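Local structure of KaiC domain-containing protein (Pyrococcus horikoshii, 2ZTS) at residues T41-F46 / I203-Q208; G59-F64 / N135-V140; D142-I147 / S190-E195. The protein probably binds ATP as a KaiC-like P-loop protein and here holds ADP and a magnesium ion in an assembly of six chains. All coordinates share one frame; numbering follows the deposited sequence.

Contact 1 of 3, residues T41-F46 / I203-Q208; sequences TGKTTF and IVLDLQ. With MG (magnesium ion), chain I; ADP (adenosine-5'-diphosphate), chain H.
Thr41 leans on Leu205 where the P-loop (Walker A motif), which wraps the phosphates of ADP, lies against strand 201-209 of the central sheet. Its side chain points toward the strand, Thr41 OG1 coming to 3.7 Å from Leu205 CB. With OG1 set between the backbone N and the carbonyl carbon (chi1 55°), CG2 falls beside the backbone N, and Thr41 CG2 packs 4.1 Å from Leu207 CG. The hydroxyl is hydrogen-bonded to Gly38 O, earlier in the loop. No direct hydrogen bond joins the two segments; instead one water donates to both Thr41 O and Asp206 O.

Gly42 is the N-cap of helix 43-58. At its backbone angles a side chain would be jammed against the carbonyl O of Thr41, and it would come close to Leu205 CD1, which already lies 3.5 Å from Gly42 C. Gly42 N donates to ADP O1B and O3A. Lys43 adds two more donors to ADP O1B, its backbone N and its NZ, the latter at 2.8 Å because the chain bends at chi3 and chi4 and curls round O1B; NZ also forms a salt bridge with Glu180. Thr44 turns away from the strand: Thr44 OG1 binds magnesium at 2.2 Å, and ADP O3B with four waters completes six ligands. Thr45 grips ADP O1A with both N and OG1. Lys222 and Met223 of a neighbouring subunit also hydrogen-bond the nucleotide.

Phe46, whose N donates to Gly42 O in the first helical turn, points back to the strand. Its CG is anti to the backbone N (chi1 -172°), and the ring sits obliquely to Leu205 CD2 and Ile203 CD1, with Phe46 CZ 4.3 Å from Ile203 CD1.

Contact 2 of 3, residues G59-F64 / N135-V140; sequences GEPGVF and NAKRLV
Over one face of the Phe64 ring sits Val140 CG1, 3.9 Å from the centroid in a CH-pi contact. Glu60 OE1 approaches the rim of the Arg138 guanidinium, almost level with it. Arg138 NE and NH2 both donate to Glu60 OE1, each at 2.8 Å, in a side-on salt bridge. NE reaches it on the anti side of the carboxylate, NH2 from well above the carboxylate plane; the carboxylate and guanidinium planes are 69° apart.

Strands 62-66 and 138-142 run parallel as neighbours in the central sheet. Val63 N donates to Arg138 O (3.0 Å) and Val140 N to Val63 O (2.9 Å). On the sheet face opposite Phe64 and Val140, Val63 CG2 packs 3.8 Å from Ala136 CB. Helix 43-58 lies over the Phe64 side, helix 120-134 over the Val63 side.

Arg138 NH1 also donates to Lys13 O and Phe50 O, so an alanine here would probably leave Glu60 OE1 without its two donors and both carbonyls without their shared partner.

With both nitrogens on OE1, the carboxylate charge is probably drawn toward that oxygen, while Glu60 OE2 stays 4.5 Å from Lys137 NZ, too far for a salt bridge.

Contact 3 of 3, residues D142-I147 / S190-E195; sequences DSIPSI and SRYGIE
Glu195 and Ile144 lie alongside each other, running opposite ways, with the hydrocarbon part of the glutamate doing the touching. Glu195 CB lies 4.0 Å from Ile144 CD1. Next, Glu195 CG comes to 3.5 Å from Ile144 CD1 and also meets Ile144 CG2. The chain then bends at chi2 (97°), which turns CD away from an extended course, and the carboxylate serves its own loop: Glu195 OE1 accepts from Ile194 N at 3.2 Å, while OE2 is hydrogen-bonded to Thr179 OG1. Weak bonds from Arg191 N and Tyr192 N add to this grip on a buried carboxylate, which is probably charged.

Ile144 opens helix 144-149, one residue past the end of strand 138-142. That strand ends in Asp142, not a direct ligand of the modelled magnesium but hydrogen-bonded to its ligand Thr44 OG1, a place consistent with the Walker B aspartate of P-loop NTPases. The peptide bond before Ser143 is cis, and Ser143 is the N-cap, its OG accepting from Ser146 N.

Next in the helix, Pro145 CB packs 3.7 Å from Arg191 CD. Arg191 CG lies over the centre of the Tyr192 ring, 3.7 Å above its plane, and Arg191 NE donates to Tyr192 OH at 2.9 Å and a nearly straight 164°. The edge of that ring faces Pro145 CA and Ile144 CG2. Arg191 NH2 and Tyr192 OH share Glu154 OE2, and Arg191 NH1 bonds to Gly193 O of a neighbouring subunit.

Overall arrangement
From the N terminus, residues 41-46 open contact 1 at the start of helix 43-58. The strand that follows this helix enters contact 2 at 59-64, a loop closed at 135-140. Strand 138-142 ends at the first residue of 142-147, which opens contact 3, closed by the loop at 190-195. Strand 201-209 then closes contact 1 at 203-208. Contacts 2 and 3 thus follow in series, both enclosed by contact 1, and none cross. Contacts 1 and 2 reach the same sheet on opposite sides of the chain's centre. The three touch one another close to the magnesium site: Thr44 probably hydrogen-bonds Asp142, and Phe64 packs against both residues.

Contact 1 of 3, residues T41-F46 / I203-Q208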
loop_
_atom_site.group_PDB
_atom_site.type_symbol
_atom_site.label_atom_id
_atom_site.label_comp_id
_atom_site.label_asym_id
_atom_site.label_seq_id
_atom_site.Cartn_x
_atom_site.Cartn_y
_atom_site.Cartn_z
ATOM N N THR C 41 -18.313 -12.707 -11.322
ATOM C CA THR C 41 -17.571 -13.379 -12.390
ATOM C C THR C 41 -18.098 -14.802 -12.683
ATOM O O THR C 41 -17.680 -15.383 -13.630
ATOM C CB THR C 41 -16.073 -13.424 -12.097
ATOM O OG1 THR C 41 -15.844 -14.029 -10.802
ATOM C CG2 THR C 41 -15.445 -11.939 -12.006
ATOM N N GLY C 42 -19.058 -15.297 -11.938
ATOM C CA GLY C 42 -19.746 -16.546 -12.239
ATOM C C GLY C 42 -19.442 -17.627 -11.250
ATOM O O GLY C 42 -19.794 -18.774 -11.495
ATOM N N LYS C 43 -18.859 -17.281 -10.115
ATOM C CA LYS C 43 -18.440 -18.302 -9.141
ATOM C C LYS C 43 -19.566 -19.187 -8.652
ATOM O O LYS C 43 -19.478 -20.417 -8.683
ATOM C CB LYS C 43 -17.799 -17.660 -7.919
ATOM C CG LYS C 43 -16.490 -16.932 -8.202
ATOM C CD LYS C 43 -15.859 -16.501 -6.971
ATOM C CE LYS C 43 -16.562 -15.336 -6.263
ATOM N NZ LYS C 43 -16.977 -14.195 -7.041
ATOM N N THR C 44 -20.592 -18.555 -8.092
ATOM C CA THR C 44 -21.769 -19.257 -7.625
ATOM C C THR C 44 -22.424 -20.168 -8.668
ATOM O O THR C 44 -22.746 -21.315 -8.380
ATOM C CB THR C 44 -22.725 -18.239 -7.051
ATOM O OG1 THR C 44 -22.195 -17.812 -5.815
ATOM C CG2 THR C 44 -24.092 -18.839 -6.642
ATOM N N THR C 45 -22.571 -19.651 -9.864
ATOM C CA THR C 45 -23.134 -20.311 -11.007
ATOM C C THR C 45 -22.380 -21.574 -11.413
ATOM O O THR C 45 -22.958 -22.642 -11.562
ATOM C CB THR C 45 -23.192 -19.292 -12.166
ATOM O OG1 THR C 45 -24.142 -18.288 -11.786
ATOM C CG2 THR C 45 -23.799 -19.882 -13.419
ATOM N N PHE C 46 -21.084 -21.420 -11.585
ATOM C CA PHE C 46 -20.143 -22.486 -11.903
ATOM C C PHE C 46 -20.185 -23.590 -10.801
ATOM O O PHE C 46 -20.327 -24.763 -11.108
ATOM C CB PHE C 46 -18.789 -21.834 -11.975
ATOM C CG PHE C 46 -17.713 -22.704 -12.455
ATOM C CD1 PHE C 46 -17.158 -22.495 -13.684
ATOM C CD2 PHE C 46 -17.248 -23.749 -11.659
ATOM C CE1 PHE C 46 -16.147 -23.311 -14.126
ATOM C CE2 PHE C 46 -16.220 -24.584 -12.102
ATOM C CZ PHE C 46 -15.662 -24.370 -13.312
ATOM N N ILE C 203 -8.846 -22.308 -10.141
ATOM C CA ILE C 203 -9.512 -21.817 -11.324
ATOM C C ILE C 203 -9.842 -20.338 -11.081
ATOM O O ILE C 203 -10.477 -20.008 -10.068
ATOM C CB ILE C 203 -10.841 -22.615 -11.586
ATOM C CG1 ILE C 203 -10.519 -24.101 -11.768
ATOM C CG2 ILE C 203 -11.473 -22.091 -12.853
ATOM C CD1 ILE C 203 -11.711 -24.997 -11.670
ATOM N N VAL C 204 -9.450 -19.492 -12.036
ATOM C CA VAL C 204 -9.773 -18.062 -12.033
ATOM C C VAL C 204 -10.829 -17.722 -13.060
ATOM O O VAL C 204 -10.714 -18.074 -14.207
ATOM C CB VAL C 204 -8.513 -17.204 -12.320
ATOM C CG1 VAL C 204 -8.800 -15.692 -12.193
ATOM C CG2 VAL C 204 -7.384 -17.643 -11.439
ATOM N N LEU C 205 -11.859 -17.037 -12.623
ATOM C CA LEU C 205 -12.878 -16.441 -13.435
ATOM C C LEU C 205 -12.633 -14.962 -13.416
ATOM O O LEU C 205 -12.434 -14.390 -12.363
ATOM C CB LEU C 205 -14.244 -16.702 -12.829
ATOM C CG LEU C 205 -14.714 -18.143 -12.649
ATOM C CD1 LEU C 205 -16.202 -18.228 -12.422
ATOM C CD2 LEU C 205 -14.337 -19.016 -13.813
ATOM N N ASP C 206 -12.684 -14.337 -14.571
ATOM C CA ASP C 206 -12.341 -12.925 -14.710
ATOM C C ASP C 206 -13.266 -12.259 -15.740
ATOM O O ASP C 206 -13.970 -12.944 -16.507
ATOM C CB ASP C 206 -10.899 -12.778 -15.205
ATOM C CG ASP C 206 -10.228 -11.506 -14.691
ATOM O OD1 ASP C 206 -10.905 -10.693 -13.990
ATOM O OD2 ASP C 206 -9.015 -11.255 -14.950
ATOM N N LEU C 207 -13.274 -10.923 -15.685
ATOM C CA LEU C 207 -13.893 -10.049 -16.673
ATOM C C LEU C 207 -12.810 -9.133 -17.149
ATOM O O LEU C 207 -12.296 -8.341 -16.341
ATOM C CB LEU C 207 -14.946 -9.193 -16.009
ATOM C CG LEU C 207 -16.180 -9.875 -15.503
ATOM C CD1 LEU C 207 -17.006 -8.926 -14.654
ATOM C CD2 LEU C 207 -16.977 -10.376 -16.661
ATOM N N GLN C 208 -12.447 -9.245 -18.427
ATOM C CA GLN C 208 -11.437 -8.373 -19.016
ATOM C C GLN C 208 -12.069 -7.159 -19.695
ATOM O O GLN C 208 -13.182 -7.226 -20.179
ATOM C CB GLN C 208 -10.577 -9.123 -20.040
ATOM C CG GLN C 208 -9.217 -9.586 -19.482
ATOM C CD GLN C 208 -8.236 -9.976 -20.579
ATOM O OE1 GLN C 208 -7.948 -9.154 -21.485
ATOM N NE2 GLN C 208 -7.714 -11.218 -20.515
HETATM MG MG MG I . -21.613 -15.684 -5.517
HETATM P PB ADP H . -20.344 -14.415 -8.364
HETATM O O1B ADP H . -19.000 -14.581 -8.931
HETATM O O2B ADP H . -20.540 -13.048 -7.697
HETATM O O3B ADP H . -20.742 -15.565 -7.370
HETATM P PA ADP H . -22.621 -15.249 -10.006
HETATM O O1A ADP H . -22.413 -16.758 -10.261
HETATM O O2A ADP H . -23.645 -14.960 -8.933
HETATM O O3A ADP H . -21.228 -14.460 -9.731
HETATM O "O5'" ADP H . -22.987 -14.650 -11.431
HETATM C "C5'" ADP H . -24.191 -14.005 -11.690
HETATM C "C4'" ADP H . -24.229 -13.472 -13.102
HETATM O "O4'" ADP H . -24.659 -14.388 -14.082
HETATM C "C3'" ADP H . -25.152 -12.272 -13.169
HETATM O "O3'" ADP H . -24.442 -11.157 -12.626
HETATM C "C2'" ADP H . -25.515 -12.241 -14.641
HETATM O "O2'" ADP H . -24.574 -11.567 -15.398
HETATM C "C1'" ADP H . -25.462 -13.716 -15.058
HETATM N N9 ADP H . -26.774 -14.380 -15.022
HETATM C C8 ADP H . -27.532 -14.669 -13.893
HETATM N N7 ADP H . -28.653 -15.318 -14.272
HETATM C C5 ADP H . -28.644 -15.396 -15.633
HETATM C C6 ADP H . -29.528 -15.949 -16.555
HETATM N N6 ADP H . -30.508 -16.774 -16.160
HETATM N N1 ADP H . -29.199 -15.901 -17.912
HETATM C C2 ADP H . -28.017 -15.316 -18.336
HETATM N N3 ADP H . -27.124 -14.772 -17.407
HETATM C C4 ADP H . -27.450 -14.820 -16.100
HETATM O O HOH W 1 -16.624 -13.611 -15.467
HETATM O O HOH W 2 -23.436 -15.172 -6.419
HETATM O O HOH W 3 -20.691 -13.858 -5.102
HETATM O O HOH W 4 -22.625 -15.653 -3.759
HETATM O O HOH W 5 -19.919 -16.492 -4.607
#

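Contact 2 of 3, residues G59-F64 / N135-V140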
loop_
_atom_site.group_PDB
_atom_site.type_symbol
_atom_site.label_atom_id
_atom_site.label_comp_id
_atom_site.label_asym_id
_atom_site.label_seq_id
_atom_site.Cartn_x
_atom_site.Cartn_y
_atom_site.Cartn_z
ATOM N N GLY C 59 -25.470 -38.619 -12.088
ATOM C CA GLY C 59 -25.981 -39.395 -10.971
ATOM C C GLY C 59 -25.165 -39.377 -9.694
ATOM O O GLY C 59 -25.346 -40.261 -8.863
ATOM N N GLU C 60 -24.260 -38.400 -9.516
ATOM C CA GLU C 60 -23.453 -38.306 -8.297
ATOM C C GLU C 60 -24.129 -37.344 -7.307
ATOM O O GLU C 60 -24.473 -36.213 -7.655
ATOM C CB GLU C 60 -22.012 -37.853 -8.629
ATOM C CG GLU C 60 -21.354 -38.569 -9.841
ATOM C CD GLU C 60 -19.850 -38.255 -10.054
ATOM O OE1 GLU C 60 -19.369 -37.130 -9.734
ATOM O OE2 GLU C 60 -19.120 -39.141 -10.597
ATOM N N PRO C 61 -24.370 -37.785 -6.077
ATOM C CA PRO C 61 -25.007 -36.896 -5.090
ATOM C C PRO C 61 -24.080 -35.750 -4.710
ATOM O O PRO C 61 -22.877 -35.976 -4.659
ATOM C CB PRO C 61 -25.274 -37.808 -3.875
ATOM C CG PRO C 61 -25.099 -39.279 -4.407
ATOM C CD PRO C 61 -24.115 -39.145 -5.555
ATOM N N GLY C 62 -24.630 -34.568 -4.449
ATOM C CA GLY C 62 -23.861 -33.387 -4.105
ATOM C C GLY C 62 -24.408 -32.522 -2.994
ATOM O O GLY C 62 -25.618 -32.403 -2.788
ATOM N N VAL C 63 -23.498 -31.923 -2.240
ATOM C CA VAL C 63 -23.853 -31.000 -1.197
ATOM C C VAL C 63 -23.395 -29.564 -1.568
ATOM O O VAL C 63 -22.228 -29.318 -1.735
ATOM C CB VAL C 63 -23.266 -31.417 0.141
ATOM C CG1 VAL C 63 -23.626 -30.422 1.196
ATOM C CG2 VAL C 63 -23.743 -32.828 0.540
ATOM N N PHE C 64 -24.325 -28.634 -1.640
ATOM C CA PHE C 64 -24.006 -27.257 -1.845
ATOM C C PHE C 64 -24.174 -26.548 -0.537
ATOM O O PHE C 64 -25.296 -26.405 -0.029
ATOM C CB PHE C 64 -24.902 -26.708 -2.933
ATOM C CG PHE C 64 -24.471 -25.371 -3.482
ATOM C CD1 PHE C 64 -24.022 -25.275 -4.769
ATOM C CD2 PHE C 64 -24.593 -24.199 -2.712
ATOM C CE1 PHE C 64 -23.601 -24.054 -5.289
ATOM C CE2 PHE C 64 -24.192 -22.962 -3.224
ATOM C CZ PHE C 64 -23.705 -22.894 -4.542
ATOM N N ASN C 135 -24.207 -39.903 0.855
ATOM C CA ASN C 135 -23.064 -40.491 0.126
ATOM C C ASN C 135 -22.557 -39.536 -0.991
ATOM O O ASN C 135 -22.364 -39.938 -2.138
ATOM C CB ASN C 135 -23.469 -41.821 -0.489
ATOM C CG ASN C 135 -22.276 -42.716 -0.795
ATOM O OD1 ASN C 135 -21.131 -42.395 -0.479
ATOM N ND2 ASN C 135 -22.553 -43.879 -1.394
ATOM N N ALA C 136 -22.414 -38.258 -0.640
ATOM C CA ALA C 136 -22.057 -37.210 -1.590
ATOM C C ALA C 136 -20.714 -37.570 -2.230
ATOM O O ALA C 136 -19.817 -38.035 -1.570
ATOM C CB ALA C 136 -21.946 -35.867 -0.850
ATOM N N LYS C 137 -20.596 -37.401 -3.533
ATOM C CA LYS C 137 -19.296 -37.416 -4.143
ATOM C C LYS C 137 -18.820 -35.959 -4.475
ATOM O O LYS C 137 -17.671 -35.782 -4.844
ATOM C CB LYS C 137 -19.285 -38.341 -5.373
ATOM C CG LYS C 137 -19.343 -39.855 -5.052
ATOM C CD LYS C 137 -19.983 -40.618 -6.189
ATOM C CE LYS C 137 -19.593 -42.125 -6.275
ATOM N NZ LYS C 137 -19.502 -42.544 -7.739
ATOM N N ARG C 138 -19.693 -34.957 -4.341
ATOM C CA ARG C 138 -19.400 -33.588 -4.746
ATOM C C ARG C 138 -19.769 -32.634 -3.617
ATOM O O ARG C 138 -20.748 -32.854 -2.907
ATOM C CB ARG C 138 -20.180 -33.261 -5.992
ATOM C CG ARG C 138 -19.626 -33.844 -7.258
ATOM C CD ARG C 138 -20.349 -33.406 -8.512
ATOM N NE ARG C 138 -20.063 -34.376 -9.565
ATOM C CZ ARG C 138 -19.818 -34.104 -10.833
ATOM N NH1 ARG C 138 -19.862 -32.880 -11.301
ATOM N NH2 ARG C 138 -19.539 -35.097 -11.678
ATOM N N LEU C 139 -18.983 -31.590 -3.426
ATOM C CA LEU C 139 -19.198 -30.640 -2.325
ATOM C C LEU C 139 -18.842 -29.217 -2.787
ATOM O O LEU C 139 -17.868 -29.043 -3.486
ATOM C CB LEU C 139 -18.357 -31.041 -1.105
ATOM C CG LEU C 139 -18.375 -30.057 0.084
ATOM C CD1 LEU C 139 -19.761 -29.829 0.665
ATOM C CD2 LEU C 139 -17.392 -30.561 1.171
ATOM N N VAL C 140 -19.618 -28.232 -2.399
ATOM C CA VAL C 140 -19.324 -26.813 -2.675
ATOM C C VAL C 140 -19.461 -26.055 -1.363
ATOM O O VAL C 140 -20.390 -26.314 -0.620
ATOM C CB VAL C 140 -20.315 -26.228 -3.692
ATOM C CG1 VAL C 140 -20.305 -24.714 -3.682
ATOM C CG2 VAL C 140 -20.003 -26.738 -5.081
#

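Contact 3 of 3, residues D142-I147 / S190-E195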
loop_
_atom_site.group_PDB
_atom_site.type_symbol
_atom_site.label_atom_id
_atom_site.label_comp_id
_atom_site.label_asym_id
_atom_site.label_seq_id
_atom_site.Cartn_x
_atom_site.Cartn_y
_atom_site.Cartn_z
ATOM N N ASP C 142 -19.661 -22.195 -0.805
ATOM C CA ASP C 142 -19.784 -20.857 -1.325
ATOM C C ASP C 142 -20.170 -19.997 -0.144
ATOM O O ASP C 142 -21.299 -19.973 0.193
ATOM C CB ASP C 142 -20.883 -20.857 -2.376
ATOM C CG ASP C 142 -20.886 -19.620 -3.223
ATOM O OD1 ASP C 142 -21.954 -19.369 -3.855
ATOM O OD2 ASP C 142 -19.850 -18.893 -3.365
ATOM N N SER C 143 -19.255 -19.284 0.505
ATOM C CA SER C 143 -17.920 -19.009 0.057
ATOM C C SER C 143 -17.085 -18.873 1.304
ATOM O O SER C 143 -17.613 -18.748 2.428
ATOM C CB SER C 143 -17.926 -17.666 -0.674
ATOM O OG SER C 143 -18.098 -16.602 0.279
ATOM N N ILE C 144 -15.769 -18.915 1.130
ATOM C CA ILE C 144 -14.883 -18.630 2.237
ATOM C C ILE C 144 -15.051 -17.216 2.861
ATOM O O ILE C 144 -15.051 -17.083 4.067
ATOM C CB ILE C 144 -13.424 -18.939 1.820
ATOM C CG1 ILE C 144 -13.263 -20.469 1.710
ATOM C CG2 ILE C 144 -12.440 -18.402 2.800
ATOM C CD1 ILE C 144 -11.989 -20.802 1.023
ATOM N N PRO C 145 -15.132 -16.155 2.089
ATOM C CA PRO C 145 -15.400 -14.837 2.719
ATOM C C PRO C 145 -16.729 -14.810 3.498
ATOM O O PRO C 145 -16.786 -14.119 4.472
ATOM C CB PRO C 145 -15.491 -13.879 1.528
ATOM C CG PRO C 145 -14.783 -14.554 0.423
ATOM C CD PRO C 145 -14.942 -16.056 0.626
ATOM N N SER C 146 -17.747 -15.569 3.081
ATOM C CA SER C 146 -19.034 -15.576 3.746
ATOM C C SER C 146 -18.866 -16.163 5.159
ATOM O O SER C 146 -19.520 -15.681 6.124
ATOM C CB SER C 146 -20.109 -16.331 2.939
ATOM O OG SER C 146 -19.909 -17.796 2.914
ATOM N N ILE C 147 -17.974 -17.155 5.297
ATOM C CA ILE C 147 -17.650 -17.721 6.593
ATOM C C ILE C 147 -16.871 -16.693 7.422
ATOM O O ILE C 147 -17.156 -16.451 8.575
ATOM C CB ILE C 147 -16.811 -19.021 6.490
ATOM C CG1 ILE C 147 -17.560 -20.141 5.749
ATOM C CG2 ILE C 147 -16.362 -19.446 7.874
ATOM C CD1 ILE C 147 -16.662 -21.373 5.449
ATOM N N SER C 190 -6.462 -14.646 -3.999
ATOM C CA SER C 190 -7.564 -14.841 -3.068
ATOM C C SER C 190 -7.763 -13.641 -2.148
ATOM O O SER C 190 -6.953 -12.763 -2.111
ATOM C CB SER C 190 -7.226 -16.020 -2.203
ATOM O OG SER C 190 -6.031 -15.761 -1.497
ATOM N N ARG C 191 -8.820 -13.677 -1.358
ATOM C CA ARG C 191 -9.150 -12.616 -0.453
ATOM C C ARG C 191 -8.154 -12.560 0.676
ATOM O O ARG C 191 -7.726 -11.465 1.032
ATOM C CB ARG C 191 -10.547 -12.863 0.149
ATOM C CG ARG C 191 -10.994 -11.727 1.041
ATOM C CD ARG C 191 -12.482 -11.687 1.266
ATOM N NE ARG C 191 -12.810 -10.892 2.424
ATOM C CZ ARG C 191 -13.279 -9.652 2.416
ATOM N NH1 ARG C 191 -13.463 -8.965 1.291
ATOM N NH2 ARG C 191 -13.484 -9.062 3.583
ATOM N N TYR C 192 -7.831 -13.715 1.278
ATOM C CA TYR C 192 -7.028 -13.745 2.537
ATOM C C TYR C 192 -5.552 -14.121 2.379
ATOM O O TYR C 192 -4.745 -13.857 3.258
ATOM C CB TYR C 192 -7.704 -14.633 3.628
ATOM C CG TYR C 192 -9.020 -14.062 4.010
ATOM C CD1 TYR C 192 -9.108 -12.828 4.662
ATOM C CD2 TYR C 192 -10.178 -14.708 3.687
ATOM C CE1 TYR C 192 -10.383 -12.261 4.978
ATOM C CE2 TYR C 192 -11.417 -14.160 3.955
ATOM C CZ TYR C 192 -11.516 -12.941 4.610
ATOM O OH TYR C 192 -12.787 -12.471 4.869
ATOM N N GLY C 193 -5.197 -14.704 1.245
ATOM C CA GLY C 193 -3.812 -15.166 1.018
ATOM C C GLY C 193 -3.546 -16.528 1.602
ATOM O O GLY C 193 -2.382 -16.933 1.726
ATOM N N ILE C 194 -4.611 -17.238 1.961
ATOM C CA ILE C 194 -4.509 -18.508 2.711
ATOM C C ILE C 194 -5.251 -19.633 1.957
ATOM O O ILE C 194 -4.865 -20.779 2.000
ATOM C CB ILE C 194 -5.112 -18.312 4.121
ATOM C CG1 ILE C 194 -4.379 -17.183 4.888
ATOM C CG2 ILE C 194 -5.053 -19.558 4.882
ATOM C CD1 ILE C 194 -5.094 -16.705 6.172
ATOM N N GLU C 195 -6.372 -19.275 1.335
ATOM C CA GLU C 195 -7.262 -20.214 0.727
ATOM C C GLU C 195 -6.523 -21.184 -0.215
ATOM O O GLU C 195 -6.866 -22.367 -0.274
ATOM C CB GLU C 195 -8.340 -19.452 -0.056
ATOM C CG GLU C 195 -9.252 -18.604 0.797
ATOM C CD GLU C 195 -8.837 -17.128 0.860
ATOM O OE1 GLU C 195 -7.729 -16.857 1.352
ATOM O OE2 GLU C 195 -9.608 -16.273 0.346
#